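Long-range contacts in halogenase PltM (Pseudomonas fluorescens, PDB 6BZN), which halogenates phenolic substrates with unusual breadth of substrate and halide, as a flavoprotein that binds FAD: residues A[256-261]-A[274-279]; A[60-65]-A[217-222]. All coordinates share one frame; numbering follows the deposited sequence.

Interaction 1 (A[256-261]-A[274-279]); sequences GWLWVI and CSIGFQ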
loop_
_atom_site.group_PDB
_atom_site.type_symbol
_atom_site.label_atom_id
_atom_site.label_comp_id
_atom_site.label_asym_id
_atom_site.label_seq_id
_atom_site.Cartn_x
_atom_site.Cartn_y
_atom_site.Cartn_z
ATOM N N GLY A 256 -7.313 17.677 -2.145
ATOM C CA GLY A 256 -6.160 16.803 -2.123
ATOM C C GLY A 256 -5.511 16.606 -0.784
ATOM O O GLY A 256 -6.071 16.927 0.263
ATOM N N TRP A 257 -4.304 16.066 -0.827
ATOM C CA TRP A 257 -3.541 15.843 0.384
ATOM C C TRP A 257 -2.049 15.766 0.116
ATOM O O TRP A 257 -1.617 15.580 -1.032
ATOM C CB TRP A 257 -4.035 14.585 1.094
ATOM C CG TRP A 257 -3.677 13.271 0.469
ATOM C CD1 TRP A 257 -4.253 12.683 -0.633
ATOM C CD2 TRP A 257 -2.697 12.341 0.952
ATOM N NE1 TRP A 257 -3.674 11.456 -0.861
ATOM C CE2 TRP A 257 -2.723 11.219 0.101
ATOM C CE3 TRP A 257 -1.788 12.356 2.022
ATOM C CZ2 TRP A 257 -1.862 10.124 0.282
ATOM C CZ3 TRP A 257 -0.965 11.274 2.214
ATOM C CH2 TRP A 257 -0.996 10.169 1.343
ATOM N N LEU A 258 -1.279 15.936 1.185
ATOM C CA LEU A 258 0.174 15.874 1.140
ATOM C C LEU A 258 0.686 14.996 2.285
ATOM O O LEU A 258 0.212 15.096 3.436
ATOM C CB LEU A 258 0.772 17.292 1.188
ATOM C CG LEU A 258 2.297 17.462 1.313
ATOM C CD1 LEU A 258 2.784 18.767 0.685
ATOM C CD2 LEU A 258 2.757 17.406 2.773
ATOM N N TRP A 259 1.664 14.151 1.978
ATOM C CA TRP A 259 2.295 13.307 2.989
ATOM C C TRP A 259 3.642 13.850 3.428
ATOM O O TRP A 259 4.375 14.410 2.617
ATOM C CB TRP A 259 2.424 11.861 2.500
ATOM C CG TRP A 259 3.573 11.456 1.545
ATOM C CD1 TRP A 259 4.919 11.457 1.804
ATOM C CD2 TRP A 259 3.427 10.890 0.237
ATOM N NE1 TRP A 259 5.618 10.937 0.730
ATOM C CE2 TRP A 259 4.727 10.589 -0.246
ATOM C CE3 TRP A 259 2.320 10.608 -0.582
ATOM C CZ2 TRP A 259 4.951 10.021 -1.511
ATOM C CZ3 TRP A 259 2.550 10.053 -1.854
ATOM C CH2 TRP A 259 3.850 9.773 -2.300
ATOM N N VAL A 260 3.938 13.654 4.718
ATOM C CA VAL A 260 5.245 13.879 5.301
ATOM C C VAL A 260 5.633 12.556 5.970
ATOM O O VAL A 260 5.028 12.138 6.973
ATOM C CB VAL A 260 5.227 15.048 6.309
ATOM C CG1 VAL A 260 6.621 15.317 6.853
ATOM C CG2 VAL A 260 4.668 16.307 5.655
ATOM N N ILE A 261 6.629 11.889 5.388
ATOM C CA ILE A 261 7.036 10.548 5.765
ATOM C C ILE A 261 8.541 10.594 6.015
ATOM O O ILE A 261 9.332 10.378 5.089
ATOM C CB ILE A 261 6.646 9.537 4.665
ATOM C CG1 ILE A 261 5.130 9.398 4.629
ATOM C CG2 ILE A 261 7.257 8.166 4.891
ATOM C CD1 ILE A 261 4.618 8.500 3.539
ATOM N N CYS A 274 13.359 12.945 3.997
ATOM C CA CYS A 274 11.953 12.847 4.249
ATOM C C CYS A 274 11.212 12.752 2.917
ATOM O O CYS A 274 11.444 13.535 1.984
ATOM C CB CYS A 274 11.512 14.066 5.051
ATOM S SG CYS A 274 9.763 14.118 5.494
ATOM N N SER A 275 10.309 11.784 2.826
ATOM C CA SER A 275 9.509 11.627 1.622
ATOM C C SER A 275 8.334 12.583 1.650
ATOM O O SER A 275 7.668 12.725 2.686
ATOM C CB SER A 275 9.043 10.182 1.487
ATOM O OG SER A 275 8.268 10.021 0.320
ATOM N N ILE A 276 8.090 13.234 0.515
ATOM C CA ILE A 276 7.030 14.219 0.369
ATOM C C ILE A 276 6.270 13.896 -0.919
ATOM O O ILE A 276 6.877 13.765 -1.988
ATOM C CB ILE A 276 7.590 15.666 0.277
ATOM C CG1 ILE A 276 8.456 16.021 1.505
ATOM C CG2 ILE A 276 6.458 16.670 0.085
ATOM C CD1 ILE A 276 7.761 16.050 2.860
ATOM N N GLY A 277 4.949 13.761 -0.820
ATOM C CA GLY A 277 4.105 13.547 -1.994
ATOM C C GLY A 277 2.841 14.342 -1.852
ATOM O O GLY A 277 2.257 14.353 -0.773
ATOM N N PHE A 278 2.419 15.039 -2.898
ATOM C CA PHE A 278 1.108 15.703 -2.858
ATOM C C PHE A 278 0.236 15.276 -4.019
ATOM O O PHE A 278 0.721 15.077 -5.148
ATOM C CB PHE A 278 1.187 17.235 -2.681
ATOM C CG PHE A 278 1.874 17.986 -3.785
ATOM C CD1 PHE A 278 3.268 18.103 -3.814
ATOM C CD2 PHE A 278 1.132 18.668 -4.734
ATOM C CE1 PHE A 278 3.898 18.828 -4.814
ATOM C CE2 PHE A 278 1.762 19.403 -5.734
ATOM C CZ PHE A 278 3.143 19.489 -5.769
ATOM N N GLN A 279 -1.046 15.074 -3.699
ATOM C CA GLN A 279 -2.007 14.469 -4.600
ATOM C C GLN A 279 -3.197 15.374 -4.749
ATOM O O GLN A 279 -3.652 15.951 -3.756
ATOM C CB GLN A 279 -2.527 13.135 -4.044
ATOM C CG GLN A 279 -1.534 11.974 -4.057
ATOM C CD GLN A 279 -0.271 12.220 -3.252
ATOM O OE1 GLN A 279 0.833 12.212 -3.791
ATOM N NE2 GLN A 279 -0.426 12.448 -1.948
#
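G256 and W257 begin an antiparallel pairing with 274-279, part of strand 273-281. W257 N and W257 O are hydrogen-bonded to Q279 O and Q279 N. The indole of W257 lies against the Q279 side chain, and its NE1 is hydrogen-bonded to D347. L258 turns to the other face, where its CB meets F278 CB at 3.9 Å. The chi1 of W259, 80°, folds its indole across the neighbouring strand. G277 CA sits under the six-membered ring, 3.4 Å from its centroid and 8° off the normal. At the ring edge, W259 NE1 donates in plane to S275 OG at 2.8 Å; S275 OG is also hydrogen-bonded to E64. A leucine at W259 would probably leave S275 OG without this donor and G277 without its aromatic cover. V260 CG1 touches C274 SG at 3.6 Å. I261 closes the pairing through two backbone hydrogen bonds with S275, I261 N to S275 O and S275 N to I261 O. This is a beta hairpin within the mixed sheet, and its W259 and I261 lie beside V62 and A65 of the FAD site.

Interaction 2 (A[60-65]-A[217-222]); sequences FSVGEA and SFFTHM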
loop_
_atom_site.group_PDB
_atom_site.type_symbol
_atom_site.label_atom_id
_atom_site.label_comp_id
_atom_site.label_asym_id
_atom_site.label_seq_id
_atom_site.Cartn_x
_atom_site.Cartn_y
_atom_site.Cartn_z
ATOM N N PHE A 60 15.252 4.332 -6.854
ATOM C CA PHE A 60 14.235 4.982 -6.043
ATOM C C PHE A 60 12.859 4.387 -6.329
ATOM O O PHE A 60 12.551 3.986 -7.456
ATOM C CB PHE A 60 14.297 6.477 -6.346
ATOM C CG PHE A 60 13.090 7.259 -5.940
ATOM C CD1 PHE A 60 13.003 7.821 -4.672
ATOM C CD2 PHE A 60 12.080 7.506 -6.860
ATOM C CE1 PHE A 60 11.905 8.583 -4.312
ATOM C CE2 PHE A 60 10.975 8.266 -6.509
ATOM C CZ PHE A 60 10.887 8.806 -5.228
ATOM N N SER A 61 12.047 4.290 -5.287
ATOM C CA SER A 61 10.640 3.968 -5.445
ATOM C C SER A 61 9.858 4.576 -4.270
ATOM O O SER A 61 10.419 4.741 -3.197
ATOM C CB SER A 61 10.472 2.446 -5.521
ATOM O OG SER A 61 9.119 2.075 -5.409
ATOM N N VAL A 62 8.597 4.950 -4.483
ATOM C CA VAL A 62 7.711 5.301 -3.349
ATOM C C VAL A 62 6.911 4.047 -2.961
ATOM O O VAL A 62 7.198 2.957 -3.466
ATOM C CB VAL A 62 6.831 6.560 -3.601
ATOM C CG1 VAL A 62 7.692 7.822 -3.512
ATOM C CG2 VAL A 62 6.102 6.468 -4.929
ATOM N N GLY A 63 5.935 4.179 -2.055
ATOM C CA GLY A 63 5.266 3.015 -1.472
ATOM C C GLY A 63 6.010 2.698 -0.195
ATOM O O GLY A 63 6.647 1.664 -0.067
ATOM N N GLU A 64 5.926 3.627 0.753
ATOM C CA GLU A 64 6.855 3.675 1.878
ATOM C C GLU A 64 6.225 3.418 3.240
ATOM O O GLU A 64 6.926 3.009 4.169
ATOM C CB GLU A 64 7.561 5.027 1.882
ATOM C CG GLU A 64 8.374 5.272 0.599
ATOM C CD GLU A 64 8.588 6.729 0.247
ATOM O OE1 GLU A 64 7.607 7.507 0.239
ATOM O OE2 GLU A 64 9.745 7.081 -0.088
ATOM N N ALA A 65 4.926 3.651 3.380
ATOM C CA ALA A 65 4.303 3.573 4.698
ATOM C C ALA A 65 3.825 2.165 4.948
ATOM O O ALA A 65 2.857 1.706 4.330
ATOM C CB ALA A 65 3.143 4.556 4.799
ATOM N N SER A 217 -0.369 12.671 -8.703
ATOM C CA SER A 217 0.604 12.662 -7.630
ATOM C C SER A 217 1.910 13.317 -8.060
ATOM O O SER A 217 2.398 13.071 -9.174
ATOM C CB SER A 217 0.861 11.216 -7.178
ATOM O OG SER A 217 1.715 11.185 -6.050
ATOM N N PHE A 218 2.454 14.147 -7.167
ATOM C CA PHE A 218 3.791 14.721 -7.269
ATOM C C PHE A 218 4.583 14.220 -6.063
ATOM O O PHE A 218 4.122 14.389 -4.925
ATOM C CB PHE A 218 3.762 16.234 -7.153
ATOM C CG PHE A 218 3.004 16.961 -8.240
ATOM C CD1 PHE A 218 1.628 17.104 -8.168
ATOM C CD2 PHE A 218 3.690 17.612 -9.258
ATOM C CE1 PHE A 218 0.930 17.824 -9.123
ATOM C CE2 PHE A 218 3.008 18.328 -10.229
ATOM C CZ PHE A 218 1.622 18.442 -10.160
ATOM N N PHE A 219 5.761 13.642 -6.272
ATOM C CA PHE A 219 6.535 13.116 -5.153
ATOM C C PHE A 219 8.041 13.242 -5.311
ATOM O O PHE A 219 8.586 13.274 -6.427
ATOM C CB PHE A 219 6.157 11.664 -4.840
ATOM C CG PHE A 219 6.121 10.764 -6.044
ATOM C CD1 PHE A 219 4.994 10.717 -6.857
ATOM C CD2 PHE A 219 7.208 9.982 -6.372
ATOM C CE1 PHE A 219 4.952 9.893 -7.977
ATOM C CE2 PHE A 219 7.170 9.148 -7.482
ATOM C CZ PHE A 219 6.039 9.101 -8.281
ATOM N N THR A 220 8.704 13.329 -4.164
ATOM C CA THR A 220 10.147 13.483 -4.116
ATOM C C THR A 220 10.648 13.149 -2.706
ATOM O O THR A 220 9.853 12.837 -1.802
ATOM C CB THR A 220 10.576 14.919 -4.535
ATOM O OG1 THR A 220 11.984 14.946 -4.774
ATOM C CG2 THR A 220 10.241 15.956 -3.463
ATOM N N HIS A 221 11.958 13.242 -2.531
ATOM C CA HIS A 221 12.574 13.174 -1.230
ATOM C C HIS A 221 13.315 14.479 -0.947
ATOM O O HIS A 221 13.953 15.042 -1.837
ATOM C CB HIS A 221 13.571 12.018 -1.151
ATOM C CG HIS A 221 12.948 10.661 -1.053
ATOM N ND1 HIS A 221 13.704 9.507 -1.054
ATOM C CD2 HIS A 221 11.660 10.265 -0.955
ATOM C CE1 HIS A 221 12.906 8.461 -0.932
ATOM N NE2 HIS A 221 11.660 8.894 -0.859
ATOM N N MET A 222 13.243 14.928 0.306
ATOM C CA MET A 222 13.820 16.211 0.712
ATOM C C MET A 222 14.686 16.120 1.944
ATOM O O MET A 222 14.494 15.248 2.810
ATOM C CB MET A 222 12.724 17.238 0.980
ATOM C CG MET A 222 11.808 17.514 -0.201
ATOM S SD MET A 222 10.817 18.975 0.157
ATOM C CE MET A 222 9.722 18.962 -1.251
#
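The loop between strand 49-52 and helix 68-81, part of the FAD-binding site, here meets 217-222, part of strand 215-223 of the mixed sheet. F60 directs an edge at the face of H221, in a T-shaped pair with planes at 76°. F60 CE1 stands over the centre of the imidazole, 3.5 Å from H221 NE2. Another edge atom, F60 CE2, lies 4.0 Å from F219 CE2. V62 packs on the F219 ring with both methyls: CG2 sits over one face, toward the rim, and V62 CG1 reaches F219 CD2 at 3.6 Å. With chi1 at 49°, the F219 ring is tucked back over its own backbone, beneath V62. E64 extends from the loop to meet H221 coming off the strand. H221 NE2 donates to E64 OE2 at 2.7 Å in a nearly straight bond. The carboxylate and imidazole planes are 12° apart, and E64 OE2 lies at the ring edge, close to its plane. The other oxygen, E64 OE1, is hydrogen-bonded to S275 and to a bound glycerol. The two hydrogen bonds to protein side chains fix the turn of the carboxylate. The arrangement is a His-carboxylate hydrogen bond beside an aromatic cluster, at the FAD site to which S61, V62 and A65 belong; no FAD is bound here.

From the N terminus, the chain first passes through 60-65. It returns to this loop at 217-222, so interaction 2 closes a loop of about 150 residues. Interaction 1 follows and closes a short hairpin of 12 intervening residues. The two are in series; neither encloses nor crosses the other. They meet because strands 215-223 and 273-281 are neighbours in the mixed sheet, and the centres of the two interactions are about 8 Å apart. At the junction, E64 OE1 lies 2.6 Å from S275 OG, and S275 CB packs on H221 CD2. Together they tie the FAD-binding loop after strand 49-52 to three consecutive strands of that sheet.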